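Local structure of putative phosphinothricin n-acetyltransferase (Acinetobacter baylyi, 2JLM) at residues A77-F82 / I116-E121; Y88-E93 / D174-P179; T8-V13 / S108-N113. The protein probably transfers the acetyl group of acetyl-CoA to the amino group of L-methionine sulfoximine and L-methionine sulfone, as a member of the GNAT family. All blocks are in the same frame, centred on the assembly; numbering follows the deposited sequence.

Contact 1 of 3, residues A77-F82 / I116-E121; sequences ASWGSF and IKRAVE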
loop_
_atom_site.group_PDB
_atom_site.type_symbol
_atom_site.label_atom_id
_atom_site.label_comp_id
_atom_site.label_asym_id
_atom_site.label_seq_id
_atom_site.Cartn_x
_atom_site.Cartn_y
_atom_site.Cartn_z
ATOM N N ALA D 77 -9.818 -6.726 -16.669
ATOM C CA ALA D 77 -9.669 -8.006 -16.003
ATOM C C ALA D 77 -9.493 -7.714 -14.532
ATOM O O ALA D 77 -9.045 -6.634 -14.158
ATOM C CB ALA D 77 -8.475 -8.768 -16.542
ATOM N N SER D 78 -9.856 -8.670 -13.692
ATOM C CA SER D 78 -9.802 -8.445 -12.263
ATOM C C SER D 78 -9.843 -9.790 -11.549
ATOM O O SER D 78 -10.067 -10.821 -12.182
ATOM C CB SER D 78 -10.987 -7.580 -11.846
ATOM O OG SER D 78 -10.887 -7.187 -10.487
ATOM N N TRP D 79 -9.605 -9.786 -10.241
ATOM C CA TRP D 79 -9.878 -10.973 -9.431
ATOM C C TRP D 79 -10.510 -10.612 -8.096
ATOM O O TRP D 79 -10.538 -9.454 -7.701
ATOM C CB TRP D 79 -8.637 -11.856 -9.242
ATOM C CG TRP D 79 -7.595 -11.313 -8.323
ATOM C CD1 TRP D 79 -7.752 -10.986 -7.005
ATOM C CD2 TRP D 79 -6.217 -11.063 -8.635
ATOM N NE1 TRP D 79 -6.570 -10.531 -6.486
ATOM C CE2 TRP D 79 -5.611 -10.568 -7.464
ATOM C CE3 TRP D 79 -5.444 -11.196 -9.790
ATOM C CZ2 TRP D 79 -4.269 -10.210 -7.417
ATOM C CZ3 TRP D 79 -4.114 -10.839 -9.741
ATOM C CH2 TRP D 79 -3.539 -10.350 -8.562
ATOM N N GLY D 80 -11.051 -11.622 -7.430
ATOM C CA GLY D 80 -11.636 -11.474 -6.119
ATOM C C GLY D 80 -11.445 -12.773 -5.361
ATOM O O GLY D 80 -10.736 -13.680 -5.809
ATOM N N SER D 81 -12.088 -12.878 -4.212
ATOM C CA SER D 81 -12.005 -14.099 -3.433
ATOM C C SER D 81 -12.574 -15.261 -4.248
ATOM O O SER D 81 -13.571 -15.094 -4.945
ATOM C CB SER D 81 -12.786 -13.933 -2.125
ATOM O OG SER D 81 -12.313 -14.834 -1.139
ATOM N N PHE D 82 -11.927 -16.423 -4.187
ATOM C CA PHE D 82 -12.511 -17.641 -4.742
ATOM C C PHE D 82 -13.526 -18.251 -3.758
ATOM O O PHE D 82 -14.699 -18.384 -4.075
ATOM C CB PHE D 82 -11.437 -18.665 -5.121
ATOM C CG PHE D 82 -11.993 -20.024 -5.502
ATOM C CD1 PHE D 82 -11.542 -21.178 -4.865
ATOM C CD2 PHE D 82 -12.969 -20.147 -6.496
ATOM C CE1 PHE D 82 -12.055 -22.440 -5.218
ATOM C CE2 PHE D 82 -13.491 -21.399 -6.851
ATOM C CZ PHE D 82 -13.029 -22.548 -6.212
ATOM N N ILE D 116 -2.017 -12.130 -14.894
ATOM C CA ILE D 116 -1.208 -13.225 -14.371
ATOM C C ILE D 116 0.124 -12.708 -13.831
ATOM O O ILE D 116 0.603 -13.154 -12.775
ATOM C CB ILE D 116 -0.990 -14.292 -15.443
ATOM C CG1 ILE D 116 -2.327 -14.955 -15.785
ATOM C CG2 ILE D 116 0.032 -15.337 -14.993
ATOM C CD1 ILE D 116 -2.239 -15.941 -16.950
ATOM N N LYS D 117 0.714 -11.761 -14.557
ATOM C CA LYS D 117 1.921 -11.088 -14.086
ATOM C C LYS D 117 1.649 -10.453 -12.730
ATOM O O LYS D 117 2.449 -10.580 -11.812
ATOM C CB LYS D 117 2.391 -10.034 -15.097
ATOM C CG LYS D 117 3.225 -10.611 -16.248
ATOM C CD LYS D 117 3.606 -9.541 -17.274
ATOM N N ARG D 118 0.495 -9.798 -12.599
ATOM C CA ARG D 118 0.112 -9.177 -11.338
ATOM C C ARG D 118 -0.055 -10.205 -10.207
ATOM O O ARG D 118 0.288 -9.925 -9.057
ATOM C CB ARG D 118 -1.176 -8.364 -11.508
ATOM C CG ARG D 118 -1.443 -7.376 -10.371
ATOM C CD ARG D 118 -0.415 -6.242 -10.369
ATOM N NE ARG D 118 -0.456 -5.517 -11.635
ATOM C CZ ARG D 118 -1.262 -4.487 -11.877
ATOM N NH1 ARG D 118 -1.249 -3.891 -13.063
ATOM N NH2 ARG D 118 -2.078 -4.043 -10.931
ATOM N N ALA D 119 -0.590 -11.381 -10.538
ATOM C CA ALA D 119 -0.788 -12.450 -9.556
ATOM C C ALA D 119 0.549 -12.898 -8.982
ATOM O O ALA D 119 0.689 -13.072 -7.770
ATOM C CB ALA D 119 -1.532 -13.660 -10.184
ATOM N N VAL D 120 1.526 -13.094 -9.863
ATOM C CA VAL D 120 2.861 -13.504 -9.451
ATOM C C VAL D 120 3.457 -12.502 -8.464
ATOM O O VAL D 120 4.097 -12.889 -7.482
ATOM C CB VAL D 120 3.787 -13.653 -10.658
ATOM C CG1 VAL D 120 5.205 -13.989 -10.215
ATOM C CG2 VAL D 120 3.248 -14.722 -11.582
ATOM N N GLU D 121 3.225 -11.217 -8.713
ATOM C CA GLU D 121 3.696 -10.173 -7.804
ATOM C C GLU D 121 2.912 -10.166 -6.506
ATOM O O GLU D 121 3.415 -9.732 -5.477
ATOM C CB GLU D 121 3.601 -8.791 -8.455
ATOM C CG GLU D 121 4.479 -8.624 -9.687
ATOM C CD GLU D 121 4.084 -7.420 -10.530
ATOM O OE1 GLU D 121 3.534 -6.445 -9.967
ATOM O OE2 GLU D 121 4.325 -7.452 -11.758
#
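R118 and A119, on the last turns of helix 107-121, meet the six-membered ring of W79 on strand 73-81. R118 comes first. Its carbonyl carbon C lies at the rim of the indole, near the ring plane, 3.9 Å from W79 CH2. R118 CG is 4.1 Å from W79 CH2. CG is anti to the backbone N (chi1 -164°), and the chain then bends twice. The guanidinium is thus carried away from the indole, and its NH1 forms a salt bridge with E14. The fold here is the GNAT one, with helix 107-121 packed on one face of the central mixed sheet. W79 spans the 9.2 Å between its own CA and that of A119. A119 follows, with its CA 3.6 Å from W79 CH2 and oblique to the ring. Its methyl CB lies 3.8 Å from W79 CZ3. The small side chain lets the indole come close to the helix backbone. L115, one turn before A119, also packs on the indole, and F61 meets it from a loop. On the pyrrole side of the indole, W79 NE1 donates a hydrogen bond to a bound di(hydroxyethyl)ether, probably from the crystallisation liquor.

Contact 2 of 3, residues Y88-E93 / D174-P179; sequences YKYTVE and DTPLHP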
loop_
_atom_site.group_PDB
_atom_site.type_symbol
_atom_site.label_atom_id
_atom_site.label_comp_id
_atom_site.label_asym_id
_atom_site.label_seq_id
_atom_site.Cartn_x
_atom_site.Cartn_y
_atom_site.Cartn_z
ATOM N N TYR D 88 -8.088 -20.256 2.169
ATOM C CA TYR D 88 -8.061 -19.994 0.722
ATOM C C TYR D 88 -7.304 -18.712 0.391
ATOM O O TYR D 88 -7.428 -18.188 -0.715
ATOM C CB TYR D 88 -9.484 -19.853 0.158
ATOM C CG TYR D 88 -10.237 -21.150 0.051
ATOM C CD1 TYR D 88 -11.169 -21.520 1.018
ATOM C CD2 TYR D 88 -10.017 -22.012 -1.021
ATOM C CE1 TYR D 88 -11.859 -22.720 0.914
ATOM C CE2 TYR D 88 -10.697 -23.208 -1.125
ATOM C CZ TYR D 88 -11.613 -23.557 -0.163
ATOM O OH TYR D 88 -12.281 -24.750 -0.290
ATOM N N LYS D 89 -6.532 -18.200 1.346
ATOM C CA LYS D 89 -5.837 -16.914 1.168
ATOM C C LYS D 89 -4.985 -16.788 -0.102
ATOM O O LYS D 89 -4.796 -15.687 -0.622
ATOM C CB LYS D 89 -4.969 -16.606 2.390
ATOM C CG LYS D 89 -3.930 -17.672 2.681
ATOM C CD LYS D 89 -3.375 -17.524 4.081
ATOM C CE LYS D 89 -2.331 -16.432 4.157
ATOM N NZ LYS D 89 -1.685 -16.417 5.501
ATOM N N TYR D 90 -4.466 -17.904 -0.602
ATOM C CA TYR D 90 -3.560 -17.845 -1.745
ATOM C C TYR D 90 -4.258 -18.157 -3.065
ATOM O O TYR D 90 -3.608 -18.328 -4.096
ATOM C CB TYR D 90 -2.369 -18.776 -1.543
ATOM C CG TYR D 90 -1.513 -18.421 -0.350
ATOM C CD1 TYR D 90 -0.794 -17.231 -0.313
ATOM C CD2 TYR D 90 -1.426 -19.280 0.741
ATOM C CE1 TYR D 90 -0.010 -16.904 0.792
ATOM C CE2 TYR D 90 -0.646 -18.973 1.834
ATOM C CZ TYR D 90 0.058 -17.786 1.857
ATOM O OH TYR D 90 0.831 -17.495 2.953
ATOM N N THR D 91 -5.585 -18.200 -3.033
ATOM C CA THR D 91 -6.356 -18.514 -4.229
ATOM C C THR D 91 -7.252 -17.343 -4.562
ATOM O O THR D 91 -7.963 -16.823 -3.699
ATOM C CB THR D 91 -7.220 -19.779 -4.006
ATOM O OG1 THR D 91 -6.368 -20.867 -3.647
ATOM C CG2 THR D 91 -8.001 -20.156 -5.259
ATOM N N VAL D 92 -7.206 -16.907 -5.813
ATOM C CA VAL D 92 -8.122 -15.867 -6.254
ATOM C C VAL D 92 -8.919 -16.406 -7.425
ATOM O O VAL D 92 -8.507 -17.364 -8.080
ATOM C CB VAL D 92 -7.372 -14.587 -6.665
ATOM C CG1 VAL D 92 -6.506 -14.097 -5.512
ATOM C CG2 VAL D 92 -6.500 -14.844 -7.886
ATOM N N GLU D 93 -10.076 -15.811 -7.665
ATOM C CA GLU D 93 -10.848 -16.122 -8.846
ATOM C C GLU D 93 -10.871 -14.864 -9.711
ATOM O O GLU D 93 -11.194 -13.789 -9.231
ATOM C CB GLU D 93 -12.263 -16.548 -8.476
ATOM C CG GLU D 93 -13.175 -16.644 -9.683
ATOM C CD GLU D 93 -14.540 -17.219 -9.339
ATOM O OE1 GLU D 93 -14.718 -17.678 -8.189
ATOM O OE2 GLU D 93 -15.429 -17.215 -10.223
ATOM N N ASP D 174 4.269 -20.420 -9.035
ATOM C CA ASP D 174 5.419 -20.782 -8.203
ATOM C C ASP D 174 5.413 -20.026 -6.875
ATOM O O ASP D 174 6.010 -20.469 -5.898
ATOM C CB ASP D 174 6.725 -20.519 -8.951
ATOM C CG ASP D 174 6.999 -21.561 -10.014
ATOM O OD1 ASP D 174 6.773 -22.761 -9.737
ATOM O OD2 ASP D 174 7.440 -21.188 -11.123
ATOM N N THR D 175 4.739 -18.882 -6.843
ATOM C CA THR D 175 4.563 -18.158 -5.590
ATOM C C THR D 175 3.350 -18.708 -4.837
ATOM O O THR D 175 2.506 -19.390 -5.430
ATOM C CB THR D 175 4.411 -16.642 -5.827
ATOM O OG1 THR D 175 3.238 -16.382 -6.608
ATOM C CG2 THR D 175 5.636 -16.098 -6.553
ATOM N N PRO D 176 3.279 -18.445 -3.517
ATOM C CA PRO D 176 4.286 -17.693 -2.759
ATOM C C PRO D 176 5.454 -18.600 -2.385
ATOM O O PRO D 176 5.254 -19.806 -2.257
ATOM C CB PRO D 176 3.524 -17.299 -1.496
ATOM C CG PRO D 176 2.607 -18.446 -1.263
ATOM C CD PRO D 176 2.248 -19.008 -2.631
ATOM N N LEU D 177 6.648 -18.035 -2.213
ATOM C CA LEU D 177 7.809 -18.830 -1.825
ATOM C C LEU D 177 7.693 -19.346 -0.392
ATOM O O LEU D 177 8.148 -20.450 -0.082
ATOM C CB LEU D 177 9.107 -18.039 -2.007
ATOM C CG LEU D 177 9.768 -18.122 -3.386
ATOM N N HIS D 178 7.075 -18.561 0.483
ATOM C CA HIS D 178 6.942 -18.990 1.872
ATOM C C HIS D 178 5.509 -18.922 2.411
ATOM O O HIS D 178 5.163 -18.043 3.194
ATOM C CB HIS D 178 7.925 -18.222 2.749
ATOM C CG HIS D 178 9.328 -18.259 2.226
ATOM N ND1 HIS D 178 10.039 -19.434 2.098
ATOM C CD2 HIS D 178 10.139 -17.276 1.770
ATOM C CE1 HIS D 178 11.232 -19.170 1.597
ATOM N NE2 HIS D 178 11.319 -17.869 1.391
ATOM N N PRO D 179 4.670 -19.872 1.978
ATOM C CA PRO D 179 3.279 -19.986 2.422
ATOM C C PRO D 179 3.229 -20.253 3.920
ATOM O O PRO D 179 3.995 -21.079 4.419
ATOM C CB PRO D 179 2.784 -21.219 1.665
ATOM C CG PRO D 179 4.043 -22.013 1.388
ATOM C CD PRO D 179 5.017 -20.936 1.020
#
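Y90 lays one face of its phenol ring over P176, whose CG points into that face. P176 CG is 3.9 Å from the ring centroid and 22° off the ring normal. This is a CH-pi contact. It is displaced toward the rim, so Y90 CD1 and CE1 are each 3.7 Å from P176 CG. The opposite face of the phenol is covered by the CG methylene of K89, 3.5 Å above the ring plane. The ring is therefore held between a proline and the aliphatic part of its sequence neighbour.

P179 lies on the same side of the ring plane as P176, but further along, near CE2 and the hydroxyl. Its CB lies 4.1 Å from Y90 CE2. Its CA is 3.5 Å from Y90 OH and comes in obliquely. Both prolines cross the tyrosine side chain at about a right angle. Y90 CG is anti to its carbonyl carbon (chi1 -62°), which directs the ring toward the C-terminal segment. Y90 OH reaches past P179 and is hydrogen-bonded to the backbone N of Q180. K89 NZ forms a salt bridge with D182, so two neighbouring residues bond to the C-terminal tail. The peptide bond before P176 is cis. A second subunit packs on both prolines, with its W163 on P176 and its F158 on P179.

Residues Y88 to T91 form a type I beta turn, closed by the bond from T91 N to Y88 O at 3.0 Å. Y90 is thus a turn residue just before strand 91-98. The C-terminal tail packs against the turn that leads into strand 91-98 of the GNAT sheet, and forms part of a subunit interface.

Contact 3 of 3, residues T8-V13 / S108-N113; sequences TLFRFV and SKHLMN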
loop_
_atom_site.group_PDB
_atom_site.type_symbol
_atom_site.label_atom_id
_atom_site.label_comp_id
_atom_site.label_asym_id
_atom_site.label_seq_id
_atom_site.Cartn_x
_atom_site.Cartn_y
_atom_site.Cartn_z
ATOM N N THR D 8 -5.747 -2.028 -33.893
ATOM C CA THR D 8 -6.178 -1.228 -32.759
ATOM C C THR D 8 -5.013 -1.079 -31.804
ATOM O O THR D 8 -4.506 -2.065 -31.260
ATOM C CB THR D 8 -7.338 -1.879 -31.999
ATOM O OG1 THR D 8 -8.495 -1.927 -32.839
ATOM C CG2 THR D 8 -7.664 -1.070 -30.744
ATOM N N LEU D 9 -4.580 0.159 -31.619
ATOM C CA LEU D 9 -3.532 0.460 -30.661
ATOM C C LEU D 9 -4.186 0.569 -29.288
ATOM O O LEU D 9 -5.248 1.178 -29.148
ATOM C CB LEU D 9 -2.851 1.774 -31.037
ATOM C CG LEU D 9 -1.503 2.065 -30.386
ATOM C CD1 LEU D 9 -0.473 1.085 -30.891
ATOM C CD2 LEU D 9 -1.082 3.492 -30.685
ATOM N N PHE D 10 -3.568 -0.027 -28.274
ATOM C CA PHE D 10 -4.128 0.052 -26.929
ATOM C C PHE D 10 -3.036 -0.014 -25.882
ATOM O O PHE D 10 -1.941 -0.524 -26.139
ATOM C CB PHE D 10 -5.131 -1.084 -26.688
ATOM C CG PHE D 10 -4.483 -2.393 -26.343
ATOM C CD1 PHE D 10 -4.295 -2.761 -25.021
ATOM C CD2 PHE D 10 -4.049 -3.249 -27.344
ATOM C CE1 PHE D 10 -3.696 -3.967 -24.701
ATOM C CE2 PHE D 10 -3.451 -4.451 -27.035
ATOM C CZ PHE D 10 -3.274 -4.814 -25.713
ATOM N N ARG D 11 -3.344 0.506 -24.696
ATOM C CA ARG D 11 -2.416 0.463 -23.577
ATOM C C ARG D 11 -3.153 -0.037 -22.341
ATOM O O ARG D 11 -4.382 -0.034 -22.308
ATOM C CB ARG D 11 -1.863 1.856 -23.292
ATOM C CG ARG D 11 -2.916 2.794 -22.701
ATOM C CD ARG D 11 -2.379 4.203 -22.524
ATOM N NE ARG D 11 -3.467 5.178 -22.512
ATOM C CZ ARG D 11 -3.895 5.807 -21.422
ATOM N NH1 ARG D 11 -3.309 5.580 -20.251
ATOM N NH2 ARG D 11 -4.903 6.667 -21.504
ATOM N N PHE D 12 -2.394 -0.450 -21.328
ATOM C CA PHE D 12 -2.962 -0.897 -20.066
ATOM C C PHE D 12 -3.169 0.285 -19.143
ATOM O O PHE D 12 -2.397 1.233 -19.159
ATOM C CB PHE D 12 -2.049 -1.927 -19.388
ATOM C CG PHE D 12 -2.050 -3.268 -20.059
ATOM C CD1 PHE D 12 -0.862 -3.905 -20.365
ATOM C CD2 PHE D 12 -3.251 -3.896 -20.380
ATOM C CE1 PHE D 12 -0.866 -5.144 -20.981
ATOM C CE2 PHE D 12 -3.264 -5.135 -20.993
ATOM C CZ PHE D 12 -2.078 -5.761 -21.300
ATOM N N VAL D 13 -4.221 0.217 -18.337
ATOM C CA VAL D 13 -4.462 1.205 -17.307
ATOM C C VAL D 13 -4.963 0.526 -16.027
ATOM O O VAL D 13 -5.516 -0.566 -16.069
ATOM C CB VAL D 13 -5.517 2.218 -17.765
ATOM C CG1 VAL D 13 -6.845 1.520 -17.963
ATOM C CG2 VAL D 13 -5.662 3.322 -16.742
ATOM N N SER D 108 -8.572 -10.364 -24.635
ATOM C CA SER D 108 -8.708 -11.229 -23.465
ATOM C C SER D 108 -7.372 -11.776 -23.065
ATOM O O SER D 108 -7.057 -11.881 -21.886
ATOM C CB SER D 108 -9.630 -12.421 -23.768
ATOM O OG SER D 108 -10.982 -12.027 -23.663
ATOM N N LYS D 109 -6.592 -12.145 -24.067
ATOM C CA LYS D 109 -5.328 -12.794 -23.827
ATOM C C LYS D 109 -4.331 -11.789 -23.247
ATOM O O LYS D 109 -3.629 -12.096 -22.287
ATOM C CB LYS D 109 -4.821 -13.448 -25.122
ATOM C CG LYS D 109 -3.576 -14.313 -24.947
ATOM C CD LYS D 109 -3.014 -14.763 -26.291
ATOM N N HIS D 110 -4.287 -10.585 -23.821
ATOM C CA HIS D 110 -3.432 -9.511 -23.310
ATOM C C HIS D 110 -3.750 -9.181 -21.854
ATOM O O HIS D 110 -2.857 -9.102 -21.017
ATOM C CB HIS D 110 -3.617 -8.227 -24.132
ATOM C CG HIS D 110 -3.128 -8.333 -25.537
ATOM N ND1 HIS D 110 -1.839 -8.706 -25.845
ATOM C CD2 HIS D 110 -3.747 -8.101 -26.718
ATOM C CE1 HIS D 110 -1.687 -8.707 -27.156
ATOM N NE2 HIS D 110 -2.829 -8.342 -27.709
ATOM N N LEU D 111 -5.027 -8.955 -21.568
ATOM C CA LEU D 111 -5.444 -8.644 -20.211
ATOM C C LEU D 111 -5.118 -9.803 -19.270
ATOM O O LEU D 111 -4.575 -9.593 -18.179
ATOM C CB LEU D 111 -6.930 -8.289 -20.175
ATOM C CG LEU D 111 -7.222 -6.898 -20.754
ATOM C CD1 LEU D 111 -8.693 -6.733 -21.140
ATOM C CD2 LEU D 111 -6.789 -5.773 -19.787
ATOM N N MET D 112 -5.415 -11.030 -19.695
ATOM C CA MET D 112 -5.076 -12.190 -18.874
ATOM C C MET D 112 -3.571 -12.262 -18.617
ATOM O O MET D 112 -3.139 -12.503 -17.490
ATOM C CB MET D 112 -5.593 -13.498 -19.483
ATOM C CG MET D 112 -7.070 -13.763 -19.196
ATOM S SD MET D 112 -7.494 -13.598 -17.446
ATOM C CE MET D 112 -6.397 -14.831 -16.757
ATOM N N ASN D 113 -2.769 -12.038 -19.652
ATOM C CA ASN D 113 -1.326 -12.048 -19.460
ATOM C C ASN D 113 -0.878 -11.025 -18.419
ATOM O O ASN D 113 -0.017 -11.303 -17.586
ATOM C CB ASN D 113 -0.587 -11.825 -20.781
ATOM C CG ASN D 113 -0.350 -13.118 -21.543
ATOM O OD1 ASN D 113 -0.155 -14.181 -20.949
ATOM N ND2 ASN D 113 -0.358 -13.030 -22.868
#
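H110 and L111 of helix 107-121 face two phenylalanines, F10 and F12, of strand 7-14. The H110 side chain can be followed outward. Its CB lies between the two rings, 3.8 Å from F10 CZ and 4.1 Å from F12 CZ. H110 CG is anti to its carbonyl carbon (chi1 -67°), and the imidazole extends toward the strand over the tip of F10. CG is 3.5 Å from F10 CZ. ND1 is more distant from that atom. CD2 also lies 3.5 Å from F10 CZ, and it approaches F10 CE2 as well. NE2 is the last atom of the ring. It passes near F10 CE2 and makes a weak hydrogen bond with T7 OG1 of a third subunit.

F10 CZ stands over one face of the imidazole. The two ring planes make an angle of 47°, so the pair is oblique. F12 CE2 in turn lies at the edge of the F10 ring, in its plane.

F12, two residues further along the strand, reaches the helix too. Its CZ is 3.4 Å from the backbone O of H110, which lies oblique to the ring. L111 CD2 meets F12 at the ring edge, 3.8 Å from CE2. The two side chains slide past each other in opposite directions. L111 also packs on A66 of strand 63-68 and A77 of strand 73-81.

Strand and helix run at 28° to each other. T8, L9 and F10 pair in a parallel ladder with a strand of the third subunit, so the sheet continues across the interface. This is alpha/beta packing of the GNAT fold, with a helix covering the first strand of the sheet.

From the N terminus, strand 7-14 enters contact 3 first. Strand 73-81 opens contact 1 and the turn before strand 91-98 opens contact 2. Helix 107-121 then closes contact 3 with its first half and contact 1 with its last turns. The tail after strand 162-172 closes contact 2. All three pairs cross along the chain, and none nests within another. Contacts 1 and 3 share the helix and meet where A77 CB packs on L111 CB. Contacts 1 and 2 meet through neighbouring strands, where G80 N probably bonds to E93 O. Contacts 2 and 3 do not touch. Together they tie the edge strand, the sheet centre, one helix and the C-terminal tail.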